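Local coordinates for protein phospho-2-dehydro-3-deoxyheptonate aldolase (Francisella tularensis, PDB 3TQK) that probably condenses phosphoenolpyruvate with erythrose 4-phosphate to make DAHP, the first step of the chorismate pathway, at residues A196-T201 / K252-N257; N225-L230 / K259-C264. One frame throughout, in Å; residues are numbered along the deposited sequence.

How the contacts relate
Both contacts lie in one part of a parallel eight-stranded (beta/alpha)8 barrel. From the N terminus, helix 191-200 comes first. A hairpin of strands 205-209 and 215-220 follows, then barrel strand 226-230, helix 241-253 and barrel strand 260-263. Contact 1 closes a 50-residue loop between the ends of the two outer helices. Contact 2 closes a 28-residue loop and pairs the strands of one beta-alpha-beta unit. The segments alternate along the chain, so the loops cross and neither nests in the other. They also touch: Val-197 CG2 of contact 1 lies 3.5 Å from His-227 C of contact 2, so helix 191-200 packs on strand 226-230.

Contact 1. Residues A196-T201 / K252-N257; sequences AVKSAT and KKADIN. With CA (calcium ion), chain D.
Lys-198 O is the best-held polar atom here, gripped by two donors, both from Thr-201. The hydroxyl Thr-201 OG1 gives a short bond of 2.5 Å to Lys-198 O, in the carbonyl plane. Thr-201 N adds a second bond to the same oxygen, at 3.2 Å. The contact joins two outer helices of the TIM barrel near their C-terminal ends, and helix 241-253 ends here in a Schellman motif. Asp-255 is its C-prime residue, with positive phi (58°). Asp-255 N bonds back to Lys-252 O, and Ile-256 N reaches a carbonyl of the last helical turn.

Lys-198 reaches across from one helix end to the other. Its CG is anti to the backbone N, and a bend at chi2 (57°) turns an otherwise extended chain toward the other segment. The amine NZ donates to Ala-254 O at 2.9 Å, in the carbonyl plane and with a C=O...N angle of 158°. The lysine charge thus meets a carbonyl just past the end of a helix. The carboxylate of Asp-255 is close but not in contact, with OD2 5.3 Å from Lys-198 NZ. Any pull on the lysine is probably modest, since calcium also engages the carboxylate.

Beside the Lys-198 to Ala-254 bond, Ile-256 makes the apolar contacts. Its CG2 meets Val-197 CG1 at 3.9 Å, the two side chains crossing obliquely. Its CD1 meets Thr-201 CG2 tip to tip at 3.7 Å and also lies against Lys-198 CD. Val-197 rests in turn on Phe-182 of strand 179-183, while Lys-198 also packs on Thr-98 of the second subunit.

Asp-255 also binds a calcium ion. Its CG is anti to the backbone N, and OD1 reaches the ion at 2.7 Å, with OD2 only slightly farther off. Water 1 is another ligand, 2.2 Å from the calcium.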
loop_
_atom_site.group_PDB
_atom_site.type_symbol
_atom_site.label_atom_id
_atom_site.label_comp_id
_atom_site.label_asym_id
_atom_site.label_seq_id
_atom_site.Cartn_x
_atom_site.Cartn_y
_atom_site.Cartn_z
ATOM N N ALA A 196 -8.518 -2.321 -9.151
ATOM C CA ALA A 196 -8.278 -3.097 -7.946
ATOM C C ALA A 196 -9.351 -4.161 -7.802
ATOM O O ALA A 196 -9.059 -5.304 -7.425
ATOM C CB ALA A 196 -8.238 -2.199 -6.710
ATOM N N VAL A 197 -10.591 -3.765 -8.062
ATOM C CA VAL A 197 -11.706 -4.706 -8.052
ATOM C C VAL A 197 -11.413 -5.849 -9.042
ATOM O O VAL A 197 -11.523 -7.021 -8.692
ATOM C CB VAL A 197 -13.044 -4.009 -8.399
ATOM C CG1 VAL A 197 -14.132 -5.033 -8.681
ATOM C CG2 VAL A 197 -13.483 -3.079 -7.266
ATOM N N LYS A 198 -11.008 -5.491 -10.257
ATOM C CA LYS A 198 -10.721 -6.461 -11.293
ATOM C C LYS A 198 -9.644 -7.448 -10.853
ATOM O O LYS A 198 -9.830 -8.667 -10.956
ATOM C CB LYS A 198 -10.271 -5.749 -12.566
ATOM C CG LYS A 198 -10.007 -6.655 -13.769
ATOM C CD LYS A 198 -11.219 -7.490 -14.127
ATOM C CE LYS A 198 -11.089 -8.120 -15.522
ATOM N NZ LYS A 198 -12.199 -9.090 -15.729
ATOM N N SER A 199 -8.531 -6.918 -10.357
ATOM C CA SER A 199 -7.426 -7.739 -9.886
ATOM C C SER A 199 -7.848 -8.692 -8.783
ATOM O O SER A 199 -7.407 -9.834 -8.752
ATOM C CB SER A 199 -6.274 -6.864 -9.402
ATOM O OG SER A 199 -5.210 -7.651 -8.907
ATOM N N ALA A 200 -8.704 -8.221 -7.888
ATOM C CA ALA A 200 -9.153 -9.008 -6.741
ATOM C C ALA A 200 -10.057 -10.198 -7.116
ATOM O O ALA A 200 -10.217 -11.133 -6.315
ATOM C CB ALA A 200 -9.853 -8.100 -5.713
ATOM N N THR A 201 -10.655 -10.165 -8.309
ATOM C CA THR A 201 -11.439 -11.306 -8.802
ATOM C C THR A 201 -10.561 -12.514 -9.169
ATOM O O THR A 201 -11.075 -13.631 -9.258
ATOM C CB THR A 201 -12.306 -10.974 -10.069
ATOM O OG1 THR A 201 -11.455 -10.611 -11.167
ATOM C CG2 THR A 201 -13.325 -9.867 -9.794
ATOM N N LYS A 252 -17.932 -1.746 -16.537
ATOM C CA LYS A 252 -18.329 -2.554 -17.715
ATOM C C LYS A 252 -17.163 -2.862 -18.662
ATOM O O LYS A 252 -17.061 -3.986 -19.151
ATOM C CB LYS A 252 -19.496 -1.914 -18.493
ATOM C CG LYS A 252 -20.847 -1.905 -17.737
ATOM C CD LYS A 252 -21.285 -3.302 -17.224
ATOM C CE LYS A 252 -22.555 -3.222 -16.367
ATOM N NZ LYS A 252 -23.675 -2.580 -17.134
ATOM N N LYS A 253 -16.283 -1.886 -18.892
ATOM C CA LYS A 253 -15.060 -2.116 -19.678
ATOM C C LYS A 253 -14.173 -3.244 -19.106
ATOM O O LYS A 253 -13.540 -3.985 -19.867
ATOM C CB LYS A 253 -14.218 -0.835 -19.790
ATOM C CG LYS A 253 -14.351 -0.082 -21.105
ATOM C CD LYS A 253 -13.169 0.901 -21.334
ATOM C CE LYS A 253 -13.421 1.774 -22.585
ATOM N NZ LYS A 253 -12.339 2.762 -22.874
ATOM N N ALA A 254 -14.131 -3.371 -17.779
ATOM C CA ALA A 254 -13.369 -4.440 -17.113
ATOM C C ALA A 254 -14.185 -5.731 -16.926
ATOM O O ALA A 254 -13.725 -6.674 -16.266
ATOM C CB ALA A 254 -12.836 -3.945 -15.748
ATOM N N ASP A 255 -15.389 -5.772 -17.498
ATOM C CA ASP A 255 -16.298 -6.911 -17.369
ATOM C C ASP A 255 -16.617 -7.198 -15.908
ATOM O O ASP A 255 -16.638 -8.360 -15.479
ATOM C CB ASP A 255 -15.700 -8.153 -18.055
ATOM C CG ASP A 255 -16.741 -9.236 -18.344
ATOM O OD1 ASP A 255 -17.950 -9.021 -18.065
ATOM O OD2 ASP A 255 -16.350 -10.308 -18.868
ATOM N N ILE A 256 -16.829 -6.127 -15.141
ATOM C CA ILE A 256 -17.228 -6.225 -13.738
ATOM C C ILE A 256 -18.639 -5.670 -13.647
ATOM O O ILE A 256 -18.904 -4.562 -14.107
ATOM C CB ILE A 256 -16.283 -5.424 -12.808
ATOM C CG1 ILE A 256 -14.870 -6.030 -12.822
ATOM C CG2 ILE A 256 -16.868 -5.339 -11.383
ATOM C CD1 ILE A 256 -14.765 -7.509 -12.326
ATOM N N ASN A 257 -19.537 -6.441 -13.046
ATOM C CA ASN A 257 -20.962 -6.113 -13.038
ATOM C C ASN A 257 -21.514 -5.734 -11.671
ATOM O O ASN A 257 -22.723 -5.537 -11.531
ATOM C CB ASN A 257 -21.745 -7.290 -13.595
ATOM C CG ASN A 257 -21.309 -7.657 -15.001
ATOM O OD1 ASN A 257 -20.928 -8.795 -15.262
ATOM N ND2 ASN A 257 -21.329 -6.681 -15.903
HETATM CA CA CA D . -19.156 -10.985 -19.447
HETATM O O HOH W 1 -20.011 -11.682 -17.556
#

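Contact 2. Residues N225-L230 / K259-C264; sequences NGHVIL and KVMIDC
Strands 226-230 and 260-263 are neighbouring parallel staves of the TIM barrel, joined in a beta-alpha-beta crossover through helix 241-253. Three backbone hydrogen bonds hold them: Met-261 N to Val-228 O, Leu-230 N to Met-261 O, and Asp-263 N to Leu-230 O, the last two both 2.8 Å.

On the inner face, the bump is Met-261, modelled as selenomethionine. Its chain runs extended and bends only at the end (chi3 -66°). The hollow is the groove between the His-227 ring and Ile-229. The ring crosses Met-261 obliquely, CE1 against Met-261 CB at 3.6 Å, and the SE atom lies at the ring edge. Ile-229 points the same way as Met-261. SE touches His-227 CE1 and Ile-229 CG1, both on the same flank of the atom. His-227 CG takes the crowded position between N and carbonyl carbon (chi1 67°). From there ND1 donates a hydrogen bond of 2.9 Å to Val-228 O, above the carbonyl plane. That oxygen thus serves two donors. On the helix-facing side, Leu-230 CD1 sits against Val-260 CG1 at 3.6 Å, and helix 241-253 covers Val-260.

Where the strands splay, water 2 bridges Val-228 N and Lys-259 O. At the other end, Asp-263 OD2 makes a salt bridge to Lys-183 and accepts from His-266 ND1. Because His-266 binds manganese, Asp-263 is a second-shell residue that probably orients this ligand and makes its ring more electron-rich.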
loop_
_atom_site.group_PDB
_atom_site.type_symbol
_atom_site.label_atom_id
_atom_site.label_comp_id
_atom_site.label_asym_id
_atom_site.label_seq_id
_atom_site.Cartn_x
_atom_site.Cartn_y
_atom_site.Cartn_z
ATOM N N ASN A 225 -17.093 -10.549 -5.045
ATOM C CA ASN A 225 -17.961 -9.555 -4.409
ATOM C C ASN A 225 -17.238 -8.237 -4.104
ATOM O O ASN A 225 -17.457 -7.607 -3.063
ATOM C CB ASN A 225 -18.590 -10.153 -3.155
ATOM C CG ASN A 225 -19.451 -11.350 -3.466
ATOM O OD1 ASN A 225 -20.200 -11.345 -4.457
ATOM N ND2 ASN A 225 -19.354 -12.388 -2.640
ATOM N N GLY A 226 -16.380 -7.830 -5.035
ATOM C CA GLY A 226 -15.654 -6.582 -4.937
ATOM C C GLY A 226 -16.378 -5.487 -5.687
ATOM O O GLY A 226 -17.021 -5.731 -6.715
ATOM N N HIS A 227 -16.262 -4.267 -5.187
ATOM C CA HIS A 227 -16.895 -3.125 -5.830
ATOM C C HIS A 227 -16.175 -1.832 -5.455
ATOM O O HIS A 227 -15.382 -1.796 -4.513
ATOM C CB HIS A 227 -18.332 -3.036 -5.367
ATOM C CG HIS A 227 -18.452 -2.707 -3.919
ATOM N ND1 HIS A 227 -18.423 -1.411 -3.449
ATOM C CD2 HIS A 227 -18.536 -3.505 -2.832
ATOM C CE1 HIS A 227 -18.505 -1.428 -2.133
ATOM N NE2 HIS A 227 -18.574 -2.686 -1.733
ATOM N N VAL A 228 -16.494 -0.769 -6.178
ATOM C CA VAL A 228 -15.926 0.546 -5.934
ATOM C C VAL A 228 -16.713 1.281 -4.853
ATOM O O VAL A 228 -17.943 1.126 -4.739
ATOM C CB VAL A 228 -15.938 1.392 -7.229
ATOM C CG1 VAL A 228 -15.459 2.810 -6.972
ATOM C CG2 VAL A 228 -15.081 0.723 -8.277
ATOM N N ILE A 229 -15.982 2.049 -4.047
ATOM C CA ILE A 229 -16.556 3.038 -3.146
ATOM C C ILE A 229 -16.118 4.396 -3.649
ATOM O O ILE A 229 -14.924 4.632 -3.792
ATOM C CB ILE A 229 -16.028 2.891 -1.705
ATOM C CG1 ILE A 229 -16.303 1.488 -1.164
ATOM C CG2 ILE A 229 -16.647 3.978 -0.793
ATOM C CD1 ILE A 229 -15.456 1.119 0.031
ATOM N N LEU A 230 -17.071 5.286 -3.905
ATOM C CA LEU A 230 -16.763 6.659 -4.325
ATOM C C LEU A 230 -16.737 7.555 -3.082
ATOM O O LEU A 230 -17.697 7.593 -2.329
ATOM C CB LEU A 230 -17.790 7.167 -5.336
ATOM C CG LEU A 230 -17.892 6.417 -6.673
ATOM C CD1 LEU A 230 -19.102 6.897 -7.473
ATOM C CD2 LEU A 230 -16.607 6.552 -7.491
ATOM N N LYS A 259 -22.175 -3.260 -8.390
ATOM C CA LYS A 259 -22.673 -1.879 -8.374
ATOM C C LYS A 259 -21.790 -0.948 -7.530
ATOM O O LYS A 259 -20.743 -1.359 -7.031
ATOM C CB LYS A 259 -24.127 -1.833 -7.886
ATOM C CG LYS A 259 -25.074 -2.802 -8.566
ATOM C CD LYS A 259 -25.277 -2.540 -10.030
ATOM C CE LYS A 259 -26.519 -3.296 -10.501
ATOM N NZ LYS A 259 -26.913 -2.912 -11.861
ATOM N N VAL A 260 -22.238 0.298 -7.375
ATOM C CA VAL A 260 -21.450 1.370 -6.769
ATOM C C VAL A 260 -21.942 1.702 -5.367
ATOM O O VAL A 260 -23.146 1.800 -5.133
ATOM C CB VAL A 260 -21.554 2.656 -7.629
ATOM C CG1 VAL A 260 -20.908 3.834 -6.938
ATOM C CG2 VAL A 260 -20.928 2.431 -9.008
HETATM N N MSE A 261 -21.001 1.869 -4.446
HETATM C CA MSE A 261 -21.264 2.420 -3.124
HETATM C C MSE A 261 -20.718 3.852 -3.055
HETATM O O MSE A 261 -19.650 4.137 -3.611
HETATM C CB MSE A 261 -20.596 1.562 -2.045
HETATM C CG MSE A 261 -20.611 2.191 -0.640
HETATM SE SE MSE A 261 -19.845 1.028 0.717
HETATM C CE MSE A 261 -21.173 -0.426 0.719
ATOM N N ILE A 262 -21.427 4.742 -2.355
ATOM C CA ILE A 262 -20.970 6.121 -2.194
ATOM C C ILE A 262 -20.775 6.502 -0.719
ATOM O O ILE A 262 -21.672 6.369 0.099
ATOM C CB ILE A 262 -21.929 7.120 -2.878
ATOM C CG1 ILE A 262 -22.216 6.677 -4.318
ATOM C CG2 ILE A 262 -21.329 8.532 -2.865
ATOM C CD1 ILE A 262 -23.119 7.591 -5.094
ATOM N N ASP A 263 -19.586 6.985 -0.393
ATOM C CA ASP A 263 -19.291 7.501 0.943
ATOM C C ASP A 263 -19.890 8.892 1.036
ATOM O O ASP A 263 -19.533 9.751 0.243
ATOM C CB ASP A 263 -17.774 7.563 1.145
ATOM C CG ASP A 263 -17.367 7.790 2.608
ATOM O OD1 ASP A 263 -18.205 8.254 3.414
ATOM O OD2 ASP A 263 -16.190 7.506 2.946
ATOM N N CYS A 264 -20.812 9.122 1.971
ATOM C CA CYS A 264 -21.345 10.471 2.173
ATOM C C CYS A 264 -20.355 11.396 2.894
ATOM O O CYS A 264 -20.550 12.617 2.910
ATOM C CB CYS A 264 -22.641 10.445 2.984
ATOM S SG CYS A 264 -23.934 9.451 2.264
HETATM O O HOH W 2 -18.444 -1.811 -8.316
#